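Long-range contacts in esterase D (Lactobacillus rhamnosus, PDB 3DKR), which probably hydrolyses carboxylic esters, using a predicted catalytic triad carried on an alpha/beta hydrolase fold: residues Val25-Ala30 and Phe40-Leu45; Lys109-Leu114 and Asn181-Pro186; Ser125-Gly130 and Ala167-Phe172; Gly137-Ala142 and Gln157-Leu162. All coordinates share one frame; numbering follows the deposited sequence.

In the fold
Interaction 1 comes first along the chain and closes a short loop: strand 23-28 is followed by helix 39-47, which packs back on it. The other three contacts come later and enclose one another. Interaction 2 is outermost, bringing the end of helix 101-113 to the loop just before strand 187-192. Within its span, interaction 3 joins the loop after strand 119-122 to the middle of helix 155-178. Interaction 4 is innermost and pairs helix 134-149 with the start of helix 155-178. No two spans cross. Interactions 3 and 4 share helix 155-178, while interactions 2 and 3 touch through Lys109 and Phe172.

Interaction 1: Val25-Ala30 and Phe40-Leu45; sequences VVLLHA and FMARAL
Leu27 is the main bump of this contact, and its hollow lies between Met41, Ala42 and Leu45 on the helix. The tip does the work. Leu27 CD1 lies 3.6 Å from Met41 CG and 4.1 Å from Ala42 CB. The backbone lines the hollow too, since Ala42 N is 4.0 Å from Leu27 CD1. The far wall is Leu45, whose CD1 stands 4.2 Å from Leu27 CD1. Met41 runs across the leucine at about a right angle; its CG is anti to the backbone N (chi1 171°), and the chain bends beyond it.

The segments belong to the beta-alpha-beta unit of strand 23-28, helix 39-47 and strand 51-54, in an alpha/beta hydrolase fold. Strand 25-28 and helix 40-45 run almost antiparallel, at 170°, with axes 10.2 Å apart at closest approach. Val52 of the next strand touches Leu27, Ala42 and Leu45, while helix 234-246 packs on Met41 and Leu45.

The second fit goes the other way, from helix to strand. Leu45 CD1 drops onto the fork of Val25, 4.0 Å from Val25 CG1 and 4.1 Å from Val25 CG2. The two side chains meet at about a right angle.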
loop_
_atom_site.group_PDB
_atom_site.type_symbol
_atom_site.label_atom_id
_atom_site.label_comp_id
_atom_site.label_asym_id
_atom_site.label_seq_id
_atom_site.Cartn_x
_atom_site.Cartn_y
_atom_site.Cartn_z
ATOM N N VAL A 25 -7.736 0.818 -11.525
ATOM C CA VAL A 25 -6.952 0.266 -10.423
ATOM C C VAL A 25 -6.629 1.365 -9.423
ATOM O O VAL A 25 -6.134 2.422 -9.811
ATOM C CB VAL A 25 -5.620 -0.329 -10.930
ATOM C CG1 VAL A 25 -4.881 -1.012 -9.784
ATOM C CG2 VAL A 25 -5.885 -1.324 -12.043
ATOM N N VAL A 26 -6.903 1.103 -8.150
ATOM C CA VAL A 26 -6.513 1.989 -7.062
ATOM C C VAL A 26 -5.208 1.462 -6.468
ATOM O O VAL A 26 -5.104 0.278 -6.133
ATOM C CB VAL A 26 -7.590 2.060 -5.963
ATOM C CG1 VAL A 26 -7.097 2.871 -4.779
ATOM C CG2 VAL A 26 -8.911 2.629 -6.523
ATOM N N LEU A 27 -4.209 2.349 -6.349
ATOM C CA LEU A 27 -2.896 1.987 -5.787
ATOM C C LEU A 27 -2.650 2.817 -4.533
ATOM O O LEU A 27 -2.672 4.045 -4.599
ATOM C CB LEU A 27 -1.763 2.238 -6.789
ATOM C CG LEU A 27 -1.845 1.440 -8.090
ATOM C CD1 LEU A 27 -0.729 1.832 -9.070
ATOM C CD2 LEU A 27 -1.810 -0.072 -7.873
ATOM N N LEU A 28 -2.461 2.126 -3.405
ATOM C CA LEU A 28 -2.368 2.752 -2.077
ATOM C C LEU A 28 -0.935 2.657 -1.543
ATOM O O LEU A 28 -0.368 1.572 -1.425
ATOM C CB LEU A 28 -3.361 2.105 -1.113
ATOM C CG LEU A 28 -4.809 2.177 -1.594
ATOM C CD1 LEU A 28 -5.740 1.439 -0.633
ATOM C CD2 LEU A 28 -5.288 3.641 -1.754
ATOM N N HIS A 29 -0.345 3.812 -1.241
ATOM C CA HIS A 29 1.102 3.889 -1.047
ATOM C C HIS A 29 1.610 3.447 0.337
ATOM O O HIS A 29 0.841 2.960 1.168
ATOM C CB HIS A 29 1.629 5.277 -1.470
ATOM C CG HIS A 29 1.218 6.428 -0.598
ATOM N ND1 HIS A 29 1.783 6.671 0.645
ATOM C CD2 HIS A 29 0.392 7.475 -0.847
ATOM C CE1 HIS A 29 1.288 7.797 1.132
ATOM N NE2 HIS A 29 0.439 8.304 0.250
ATOM N N ALA A 30 2.919 3.616 0.542
ATOM C CA ALA A 30 3.603 3.177 1.767
ATOM C C ALA A 30 3.595 4.216 2.876
ATOM O O ALA A 30 3.459 5.412 2.628
ATOM C CB ALA A 30 5.037 2.821 1.438
ATOM N N PHE A 40 6.058 3.849 -11.333
ATOM C CA PHE A 40 6.382 2.812 -12.323
ATOM C C PHE A 40 5.182 1.887 -12.553
ATOM O O PHE A 40 4.852 1.553 -13.695
ATOM C CB PHE A 40 7.570 1.949 -11.916
ATOM C CG PHE A 40 8.869 2.703 -11.702
ATOM C CD1 PHE A 40 9.074 4.003 -12.168
ATOM C CD2 PHE A 40 9.897 2.066 -11.029
ATOM C CE1 PHE A 40 10.296 4.652 -11.928
ATOM C CE2 PHE A 40 11.105 2.695 -10.807
ATOM C CZ PHE A 40 11.314 3.975 -11.256
ATOM N N MET A 41 4.551 1.455 -11.465
ATOM C CA MET A 41 3.423 0.514 -11.551
ATOM C C MET A 41 2.280 1.148 -12.330
ATOM O O MET A 41 1.711 0.550 -13.269
ATOM C CB MET A 41 2.972 0.088 -10.143
ATOM C CG MET A 41 1.660 -0.726 -10.066
ATOM S SD MET A 41 1.771 -2.317 -10.924
ATOM C CE MET A 41 2.936 -3.183 -9.869
ATOM N N ALA A 42 1.942 2.376 -11.932
ATOM C CA ALA A 42 0.857 3.113 -12.569
ATOM C C ALA A 42 1.078 3.222 -14.089
ATOM O O ALA A 42 0.164 3.029 -14.893
ATOM C CB ALA A 42 0.706 4.479 -11.920
ATOM N N ARG A 43 2.312 3.521 -14.482
ATOM C CA ARG A 43 2.644 3.656 -15.894
ATOM C C ARG A 43 2.601 2.312 -16.618
ATOM O O ARG A 43 2.122 2.241 -17.752
ATOM C CB ARG A 43 4.007 4.332 -16.056
ATOM C CG ARG A 43 3.976 5.788 -15.701
ATOM C CD ARG A 43 3.184 6.607 -16.716
ATOM N NE ARG A 43 3.627 7.988 -16.733
ATOM C CZ ARG A 43 3.158 8.935 -17.536
ATOM N NH1 ARG A 43 2.165 8.692 -18.399
ATOM N NH2 ARG A 43 3.680 10.157 -17.468
ATOM N N ALA A 44 3.079 1.245 -15.980
ATOM C CA ALA A 44 2.966 -0.098 -16.561
ATOM C C ALA A 44 1.496 -0.443 -16.798
ATOM O O ALA A 44 1.115 -0.957 -17.844
ATOM C CB ALA A 44 3.623 -1.132 -15.669
ATOM N N LEU A 45 0.651 -0.127 -15.830
ATOM C CA LEU A 45 -0.775 -0.401 -15.979
ATOM C C LEU A 45 -1.360 0.440 -17.099
ATOM O O LEU A 45 -2.144 -0.058 -17.906
ATOM C CB LEU A 45 -1.514 -0.165 -14.673
ATOM C CG LEU A 45 -1.107 -1.109 -13.551
ATOM C CD1 LEU A 45 -1.795 -0.713 -12.258
ATOM C CD2 LEU A 45 -1.498 -2.546 -13.900
#

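Interaction 2: Lys109-Leu114 and Asn181-Pro186; sequences KALETL and NLVKQP
The flat amide of Gln185 meets Leu111 on one face and at one edge. Leu111 CD2 stands over the face, 3.8 Å from Gln185 CD. At the edge lies Leu111 O, close to the amide plane. Gln185 NE2 donates to Leu111 O at 3.3 Å, on a carbonyl lone pair, with a bent N-H...O angle of 144°. Gln185 OE1 is also near, 3.2 Å from Leu111 O, but both are acceptors and form no bond. A bend at chi2 (95°) places CD beside Leu111 CD2.

Beside the amide, Val183 CG2 packs 3.5 Å from Glu112 CG, and Val183 CG1 reaches Leu111 CB at 4.1 Å. A water lies between the segments, 2.8 Å from Glu112 O and 2.7 Å from Leu182 O, placed to donate to either.

The contact lies in the alpha/beta hydrolase fold, where the end of helix 101-113 meets the loop into strand 187-192. Gln185 NE2 also makes a weak hydrogen bond to Ile117 O. An alanine in place of Gln185 would probably leave Leu111 O without its amide donor, and Ile117 O without its weak one. The chemistry implies that the loop reaches the helix carbonyls through a side-chain amide, perhaps aided by the water, with apolar carbons alongside.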
loop_
_atom_site.group_PDB
_atom_site.type_symbol
_atom_site.label_atom_id
_atom_site.label_comp_id
_atom_site.label_asym_id
_atom_site.label_seq_id
_atom_site.Cartn_x
_atom_site.Cartn_y
_atom_site.Cartn_z
ATOM N N LYS A 109 -8.881 -4.357 3.790
ATOM C CA LYS A 109 -10.121 -3.967 4.460
ATOM C C LYS A 109 -11.193 -3.595 3.424
ATOM O O LYS A 109 -12.384 -3.848 3.629
ATOM C CB LYS A 109 -9.906 -2.831 5.459
ATOM C CG LYS A 109 -11.052 -2.667 6.438
ATOM C CD LYS A 109 -10.791 -1.549 7.426
ATOM C CE LYS A 109 -11.913 -1.417 8.448
ATOM N NZ LYS A 109 -11.866 -2.471 9.507
ATOM N N ALA A 110 -10.757 -3.021 2.301
ATOM C CA ALA A 110 -11.652 -2.752 1.175
ATOM C C ALA A 110 -12.272 -4.038 0.631
ATOM O O ALA A 110 -13.495 -4.122 0.460
ATOM C CB ALA A 110 -10.894 -2.005 0.076
ATOM N N LEU A 111 -11.446 -5.051 0.381
ATOM C CA LEU A 111 -11.970 -6.339 -0.101
ATOM C C LEU A 111 -12.981 -6.927 0.901
ATOM O O LEU A 111 -14.011 -7.501 0.507
ATOM C CB LEU A 111 -10.848 -7.336 -0.386
ATOM C CG LEU A 111 -9.908 -6.953 -1.531
ATOM C CD1 LEU A 111 -8.791 -7.974 -1.678
ATOM C CD2 LEU A 111 -10.669 -6.794 -2.834
ATOM N N GLU A 112 -12.682 -6.785 2.186
ATOM C CA GLU A 112 -13.543 -7.318 3.248
ATOM C C GLU A 112 -14.888 -6.595 3.378
ATOM O O GLU A 112 -15.894 -7.219 3.724
ATOM C CB GLU A 112 -12.837 -7.199 4.599
ATOM C CG GLU A 112 -11.595 -8.059 4.774
ATOM C CD GLU A 112 -10.742 -7.691 6.012
ATOM O OE1 GLU A 112 -11.013 -6.662 6.676
ATOM O OE2 GLU A 112 -9.807 -8.481 6.315
ATOM N N THR A 113 -14.895 -5.274 3.205
ATOM C CA THR A 113 -16.032 -4.459 3.681
ATOM C C THR A 113 -16.696 -3.507 2.680
ATOM O O THR A 113 -17.778 -2.980 2.977
ATOM C CB THR A 113 -15.631 -3.620 4.922
ATOM O OG1 THR A 113 -14.734 -2.580 4.537
ATOM C CG2 THR A 113 -14.988 -4.495 5.999
ATOM N N LEU A 114 -16.043 -3.235 1.545
ATOM C CA LEU A 114 -16.577 -2.262 0.585
ATOM C C LEU A 114 -17.153 -2.980 -0.623
ATOM O O LEU A 114 -16.649 -4.040 -1.022
ATOM C CB LEU A 114 -15.484 -1.295 0.141
ATOM C CG LEU A 114 -14.913 -0.390 1.228
ATOM C CD1 LEU A 114 -13.791 0.508 0.692
ATOM C CD2 LEU A 114 -15.991 0.460 1.899
ATOM N N ASN A 181 -11.366 -13.593 6.891
ATOM C CA ASN A 181 -12.380 -14.581 6.501
ATOM C C ASN A 181 -13.475 -13.990 5.628
ATOM O O ASN A 181 -14.172 -14.728 4.910
ATOM C CB ASN A 181 -13.007 -15.250 7.740
ATOM C CG ASN A 181 -13.817 -14.295 8.574
ATOM O OD1 ASN A 181 -15.031 -14.186 8.406
ATOM N ND2 ASN A 181 -13.152 -13.592 9.499
ATOM N N LEU A 182 -13.662 -12.675 5.700
ATOM C CA LEU A 182 -14.704 -12.014 4.914
ATOM C C LEU A 182 -14.350 -11.884 3.433
ATOM O O LEU A 182 -15.240 -11.626 2.601
ATOM C CB LEU A 182 -15.021 -10.638 5.483
ATOM C CG LEU A 182 -15.615 -10.583 6.890
ATOM C CD1 LEU A 182 -15.888 -9.144 7.274
ATOM C CD2 LEU A 182 -16.905 -11.434 6.969
ATOM N N VAL A 183 -13.077 -12.052 3.079
ATOM C CA VAL A 183 -12.661 -11.819 1.696
ATOM C C VAL A 183 -13.089 -12.967 0.787
ATOM O O VAL A 183 -12.671 -14.103 0.978
ATOM C CB VAL A 183 -11.143 -11.657 1.555
ATOM C CG1 VAL A 183 -10.762 -11.414 0.086
ATOM C CG2 VAL A 183 -10.656 -10.496 2.421
ATOM N N LYS A 184 -13.925 -12.653 -0.201
ATOM C CA LYS A 184 -14.338 -13.639 -1.198
ATOM C C LYS A 184 -13.614 -13.482 -2.542
ATOM O O LYS A 184 -13.561 -14.424 -3.348
ATOM C CB LYS A 184 -15.842 -13.531 -1.436
ATOM C CG LYS A 184 -16.727 -13.758 -0.216
ATOM C CD LYS A 184 -16.377 -14.983 0.604
ATOM C CE LYS A 184 -17.236 -15.068 1.876
ATOM N NZ LYS A 184 -16.399 -15.234 3.121
ATOM N N GLN A 185 -13.063 -12.294 -2.792
ATOM C CA GLN A 185 -12.462 -11.978 -4.075
ATOM C C GLN A 185 -11.125 -12.671 -4.263
ATOM O O GLN A 185 -10.426 -12.955 -3.274
ATOM C CB GLN A 185 -12.200 -10.473 -4.210
ATOM C CG GLN A 185 -13.426 -9.587 -4.145
ATOM C CD GLN A 185 -13.706 -9.048 -2.762
ATOM O OE1 GLN A 185 -13.338 -9.661 -1.760
ATOM N NE2 GLN A 185 -14.364 -7.888 -2.702
ATOM N N PRO A 186 -10.728 -12.881 -5.527
ATOM C CA PRO A 186 -9.349 -13.220 -5.808
ATOM C C PRO A 186 -8.407 -12.206 -5.139
ATOM O O PRO A 186 -8.666 -10.996 -5.200
ATOM C CB PRO A 186 -9.264 -13.109 -7.336
ATOM C CG PRO A 186 -10.658 -13.340 -7.796
ATOM C CD PRO A 186 -11.539 -12.791 -6.758
HETATM O O HOH W 1 -16.764 -9.403 2.252
#

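Interaction 3: Ser125-Gly130 and Ala167-Phe172; sequences SPILPG and AAIDQF
Ile127 meets Ile169 and Asp170 where a loop of the alpha/beta hydrolase fold passes helix 155-178. The loop follows strand 119-122, one of the central parallel strands.

The tight part is apolar. Ile127 CG2 and Ile169 CG2 touch at 3.6 Å, and Ile169 CG2 also lies 3.7 Å from Ile127 CB. Both methyls are anti to their backbone N, and the two side chains pass at a slant. This end lies by the active site. The side chain of Ile127 is about 4 Å from that of Ser101, the predicted nucleophile, and about 4 Å from a bound acetate. Ser101 OG is hydrogen-bonded to Ser125 O in the same loop. Ile127 O is buried by the contact and has no polar partner in the model.

Asp170 covers the next peptide. Its CG, anti to the carbonyl carbon (chi1 -74°), is placed against the backbone of Pro129. Asp170 OD1 sits 3.3 Å from Leu128 C, and it is hydrogen-bonded to His132 NE2 further along the loop. An alanine in place of Asp170 would probably leave His132 NE2 without that acceptor and take away the carboxylate that lies on the Leu128-Pro129 peptide.

The outer side is looser. Pro129 is exposed to solvent. Its ring and the Asp170 side chain lie alongside each other and point opposite ways. Pro129 CB lies 3.8 Å from Asp170 OD2, and Pro129 CD, on the nitrogen side of the ring, rests 3.9 Å from Asp170 CB.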
loop_
_atom_site.group_PDB
_atom_site.type_symbol
_atom_site.label_atom_id
_atom_site.label_comp_id
_atom_site.label_asym_id
_atom_site.label_seq_id
_atom_site.Cartn_x
_atom_site.Cartn_y
_atom_site.Cartn_z
ATOM N N SER A 125 3.721 -7.282 3.073
ATOM C CA SER A 125 2.955 -7.712 4.251
ATOM C C SER A 125 2.448 -6.543 5.074
ATOM O O SER A 125 3.017 -5.458 5.042
ATOM C CB SER A 125 3.833 -8.597 5.115
ATOM O OG SER A 125 4.095 -9.813 4.446
ATOM N N PRO A 126 1.356 -6.756 5.820
ATOM C CA PRO A 126 0.841 -5.668 6.635
ATOM C C PRO A 126 1.770 -5.295 7.778
ATOM O O PRO A 126 2.687 -6.047 8.116
ATOM C CB PRO A 126 -0.485 -6.235 7.171
ATOM C CG PRO A 126 -0.314 -7.707 7.141
ATOM C CD PRO A 126 0.562 -7.992 5.968
ATOM N N ILE A 127 1.481 -4.137 8.371
ATOM C CA ILE A 127 2.159 -3.637 9.550
ATOM C C ILE A 127 1.406 -4.182 10.745
ATOM O O ILE A 127 0.308 -3.709 11.048
ATOM C CB ILE A 127 2.152 -2.095 9.548
ATOM C CG1 ILE A 127 2.893 -1.567 8.314
ATOM C CG2 ILE A 127 2.771 -1.538 10.830
ATOM C CD1 ILE A 127 2.746 -0.090 8.081
ATOM N N LEU A 128 1.996 -5.189 11.389
ATOM C CA LEU A 128 1.393 -5.875 12.548
ATOM C C LEU A 128 2.321 -5.845 13.763
ATOM O O LEU A 128 3.542 -5.750 13.627
ATOM C CB LEU A 128 1.046 -7.325 12.181
ATOM C CG LEU A 128 -0.176 -7.467 11.273
ATOM C CD1 LEU A 128 -0.270 -8.884 10.732
ATOM C CD2 LEU A 128 -1.478 -7.115 11.991
ATOM N N PRO A 129 1.751 -5.954 14.969
ATOM C CA PRO A 129 2.579 -5.734 16.160
ATOM C C PRO A 129 3.718 -6.735 16.264
ATOM O O PRO A 129 3.504 -7.944 16.112
ATOM C CB PRO A 129 1.590 -5.856 17.323
ATOM C CG PRO A 129 0.406 -6.590 16.757
ATOM C CD PRO A 129 0.344 -6.236 15.309
ATOM N N GLY A 130 4.925 -6.206 16.465
ATOM C CA GLY A 130 6.121 -7.003 16.676
ATOM C C GLY A 130 6.810 -7.500 15.423
ATOM O O GLY A 130 7.848 -8.163 15.519
ATOM N N ALA A 167 1.674 2.000 16.979
ATOM C CA ALA A 167 0.688 1.251 17.771
ATOM C C ALA A 167 -0.693 1.373 17.142
ATOM O O ALA A 167 -1.423 0.392 17.064
ATOM C CB ALA A 167 0.653 1.767 19.216
ATOM N N ALA A 168 -1.051 2.571 16.684
ATOM C CA ALA A 168 -2.356 2.801 16.072
ATOM C C ALA A 168 -2.502 1.991 14.787
ATOM O O ALA A 168 -3.560 1.418 14.514
ATOM C CB ALA A 168 -2.543 4.275 15.770
ATOM N N ILE A 169 -1.445 1.985 13.988
ATOM C CA ILE A 169 -1.427 1.181 12.756
ATOM C C ILE A 169 -1.551 -0.307 13.058
ATOM O O ILE A 169 -2.398 -1.012 12.480
ATOM C CB ILE A 169 -0.160 1.447 11.926
ATOM C CG1 ILE A 169 -0.127 2.903 11.468
ATOM C CG2 ILE A 169 -0.132 0.526 10.707
ATOM C CD1 ILE A 169 1.247 3.349 10.946
ATOM N N ASP A 170 -0.712 -0.788 13.980
ATOM C CA ASP A 170 -0.776 -2.180 14.441
ATOM C C ASP A 170 -2.228 -2.543 14.821
ATOM O O ASP A 170 -2.791 -3.549 14.377
ATOM C CB ASP A 170 0.097 -2.374 15.700
ATOM C CG ASP A 170 1.607 -2.398 15.425
ATOM O OD1 ASP A 170 2.050 -2.575 14.275
ATOM O OD2 ASP A 170 2.355 -2.252 16.435
ATOM N N GLN A 171 -2.840 -1.697 15.639
ATOM C CA GLN A 171 -4.177 -1.962 16.164
ATOM C C GLN A 171 -5.199 -2.073 15.024
ATOM O O GLN A 171 -5.983 -3.023 14.941
ATOM C CB GLN A 171 -4.554 -0.861 17.162
ATOM C CG GLN A 171 -5.984 -0.925 17.662
ATOM C CD GLN A 171 -6.255 0.062 18.801
ATOM O OE1 GLN A 171 -5.333 0.701 19.329
ATOM N NE2 GLN A 171 -7.522 0.185 19.183
ATOM N N PHE A 172 -5.176 -1.095 14.127
ATOM C CA PHE A 172 -6.101 -1.082 12.987
ATOM C C PHE A 172 -5.893 -2.334 12.153
ATOM O O PHE A 172 -6.844 -2.980 11.687
ATOM C CB PHE A 172 -5.824 0.163 12.146
ATOM C CG PHE A 172 -6.847 0.402 11.069
ATOM C CD1 PHE A 172 -7.879 1.306 11.247
ATOM C CD2 PHE A 172 -6.779 -0.288 9.880
ATOM C CE1 PHE A 172 -8.828 1.504 10.251
ATOM C CE2 PHE A 172 -7.713 -0.071 8.883
ATOM C CZ PHE A 172 -8.728 0.808 9.072
#

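Interaction 4: Gly137-Ala142 and Gln157-Leu162; sequences GFLKYA and QILAYL
Ile158 is central to this contact and packs among Phe138, Leu139 and Ala142. Its CD1 presses on Ala142 CB at 3.4 Å, tighter than usual for two carbons. Its other branch, Ile158 CG2, lies 3.6 Å from Leu139 CD2 and 3.9 Å from Phe138 CD2.

One turn on, Leu162 grips Phe138 with both methyls. Leu162 CD1 stands over one face of the ring in a CH-pi contact, 4.3 Å from the centroid and 27° off the ring normal. Leu162 CD2 meets the root of the side chain, 3.6 Å from Phe138 CB. Leu162 CG is anti to its backbone N (chi1 180°), which carries the branch point toward Phe138. Leu139 CD1 and Leu159 CD2 touch loosely at 4.4 Å, near the solvent.

Ile158 and Leu162 are one helical turn apart, joined by the bond from Leu162 N to Ile158 O, and so face the same way. Phe138 and Ala142 are paired likewise, through Ala142 N and Phe138 O.

The segments run at 140° with axes 11.1 Å apart, as two consecutive helices that fold back on each other. Leu69 of helix 66-71 touches Phe138 and Tyr161, and Tyr31 packs on Leu162. Along the chain the helix pair falls between strands 119-122 and 187-192, which are neighbours in the central sheet.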
loop_
_atom_site.group_PDB
_atom_site.type_symbol
_atom_site.label_atom_id
_atom_site.label_comp_id
_atom_site.label_asym_id
_atom_site.label_seq_id
_atom_site.Cartn_x
_atom_site.Cartn_y
_atom_site.Cartn_z
ATOM N N GLY A 137 13.869 3.059 9.815
ATOM C CA GLY A 137 13.462 3.578 8.515
ATOM C C GLY A 137 12.877 4.980 8.595
ATOM O O GLY A 137 13.224 5.853 7.797
ATOM N N PHE A 138 11.983 5.203 9.558
ATOM C CA PHE A 138 11.336 6.508 9.710
ATOM C C PHE A 138 12.380 7.549 10.089
ATOM O O PHE A 138 12.427 8.622 9.504
ATOM C CB PHE A 138 10.221 6.472 10.765
ATOM C CG PHE A 138 9.316 7.672 10.724
ATOM C CD1 PHE A 138 8.018 7.568 10.232
ATOM C CD2 PHE A 138 9.760 8.926 11.157
ATOM C CE1 PHE A 138 7.189 8.674 10.189
ATOM C CE2 PHE A 138 8.929 10.032 11.100
ATOM C CZ PHE A 138 7.642 9.906 10.621
ATOM N N LEU A 139 13.224 7.220 11.065
ATOM C CA LEU A 139 14.263 8.154 11.500
ATOM C C LEU A 139 15.185 8.541 10.336
ATOM O O LEU A 139 15.544 9.712 10.188
ATOM C CB LEU A 139 15.058 7.584 12.690
ATOM C CG LEU A 139 14.246 7.449 13.983
ATOM C CD1 LEU A 139 14.906 6.480 14.994
ATOM C CD2 LEU A 139 14.019 8.812 14.614
ATOM N N LYS A 140 15.529 7.571 9.492
ATOM C CA LYS A 140 16.438 7.814 8.363
ATOM C C LYS A 140 15.744 8.640 7.276
ATOM O O LYS A 140 16.345 9.522 6.670
ATOM C CB LYS A 140 16.947 6.498 7.791
ATOM C CG LYS A 140 17.944 5.798 8.687
ATOM N N TYR A 141 14.477 8.335 7.033
ATOM C CA TYR A 141 13.642 9.123 6.133
ATOM C C TYR A 141 13.628 10.582 6.566
ATOM O O TYR A 141 13.903 11.470 5.762
ATOM C CB TYR A 141 12.214 8.557 6.130
ATOM C CG TYR A 141 11.174 9.465 5.501
ATOM C CD1 TYR A 141 11.019 9.512 4.128
ATOM C CD2 TYR A 141 10.336 10.258 6.282
ATOM C CE1 TYR A 141 10.064 10.320 3.546
ATOM C CE2 TYR A 141 9.374 11.087 5.696
ATOM C CZ TYR A 141 9.243 11.107 4.329
ATOM O OH TYR A 141 8.304 11.916 3.718
ATOM N N ALA A 142 13.315 10.824 7.841
ATOM C CA ALA A 142 13.218 12.185 8.365
ATOM C C ALA A 142 14.564 12.904 8.227
ATOM O O ALA A 142 14.624 14.087 7.859
ATOM C CB ALA A 142 12.766 12.169 9.809
ATOM N N GLN A 157 11.271 14.746 18.764
ATOM C CA GLN A 157 9.823 14.790 18.560
ATOM C C GLN A 157 9.341 13.505 17.874
ATOM O O GLN A 157 8.274 12.982 18.202
ATOM C CB GLN A 157 9.412 16.037 17.752
ATOM C CG GLN A 157 9.305 17.321 18.589
ATOM C CD GLN A 157 7.929 17.506 19.250
ATOM O OE1 GLN A 157 7.734 17.178 20.424
ATOM N NE2 GLN A 157 6.973 18.029 18.489
ATOM N N ILE A 158 10.137 12.984 16.945
ATOM C CA ILE A 158 9.779 11.729 16.275
ATOM C C ILE A 158 9.554 10.619 17.315
ATOM O O ILE A 158 8.521 9.937 17.292
ATOM C CB ILE A 158 10.835 11.309 15.246
ATOM C CG1 ILE A 158 10.782 12.254 14.044
ATOM C CG2 ILE A 158 10.617 9.846 14.811
ATOM C CD1 ILE A 158 11.876 12.009 13.041
ATOM N N LEU A 159 10.486 10.470 18.256
ATOM C CA LEU A 159 10.370 9.426 19.290
ATOM C C LEU A 159 9.162 9.626 20.204
ATOM O O LEU A 159 8.643 8.659 20.777
ATOM C CB LEU A 159 11.648 9.330 20.126
ATOM C CG LEU A 159 12.911 8.839 19.416
ATOM C CD1 LEU A 159 14.039 8.670 20.426
ATOM C CD2 LEU A 159 12.675 7.538 18.646
ATOM N N ALA A 160 8.718 10.871 20.338
ATOM C CA ALA A 160 7.546 11.203 21.146
ATOM C C ALA A 160 6.239 10.739 20.514
ATOM O O ALA A 160 5.300 10.401 21.225
ATOM C CB ALA A 160 7.486 12.695 21.383
ATOM N N TYR A 161 6.178 10.756 19.181
ATOM C CA TYR A 161 4.937 10.446 18.455
ATOM C C TYR A 161 4.953 9.083 17.747
ATOM O O TYR A 161 3.892 8.456 17.577
ATOM C CB TYR A 161 4.692 11.479 17.360
ATOM C CG TYR A 161 4.129 12.826 17.760
ATOM C CD1 TYR A 161 2.771 12.982 18.047
ATOM C CD2 TYR A 161 4.930 13.960 17.742
ATOM C CE1 TYR A 161 2.238 14.240 18.372
ATOM C CE2 TYR A 161 4.411 15.217 18.056
ATOM C CZ TYR A 161 3.068 15.346 18.369
ATOM O OH TYR A 161 2.564 16.596 18.677
ATOM N N LEU A 162 6.127 8.649 17.295
ATOM C CA LEU A 162 6.202 7.497 16.369
ATOM C C LEU A 162 5.719 6.181 16.990
ATOM O O LEU A 162 4.947 5.442 16.367
ATOM C CB LEU A 162 7.610 7.356 15.786
ATOM C CG LEU A 162 7.871 6.202 14.809
ATOM C CD1 LEU A 162 6.841 6.208 13.675
ATOM C CD2 LEU A 162 9.287 6.317 14.278
#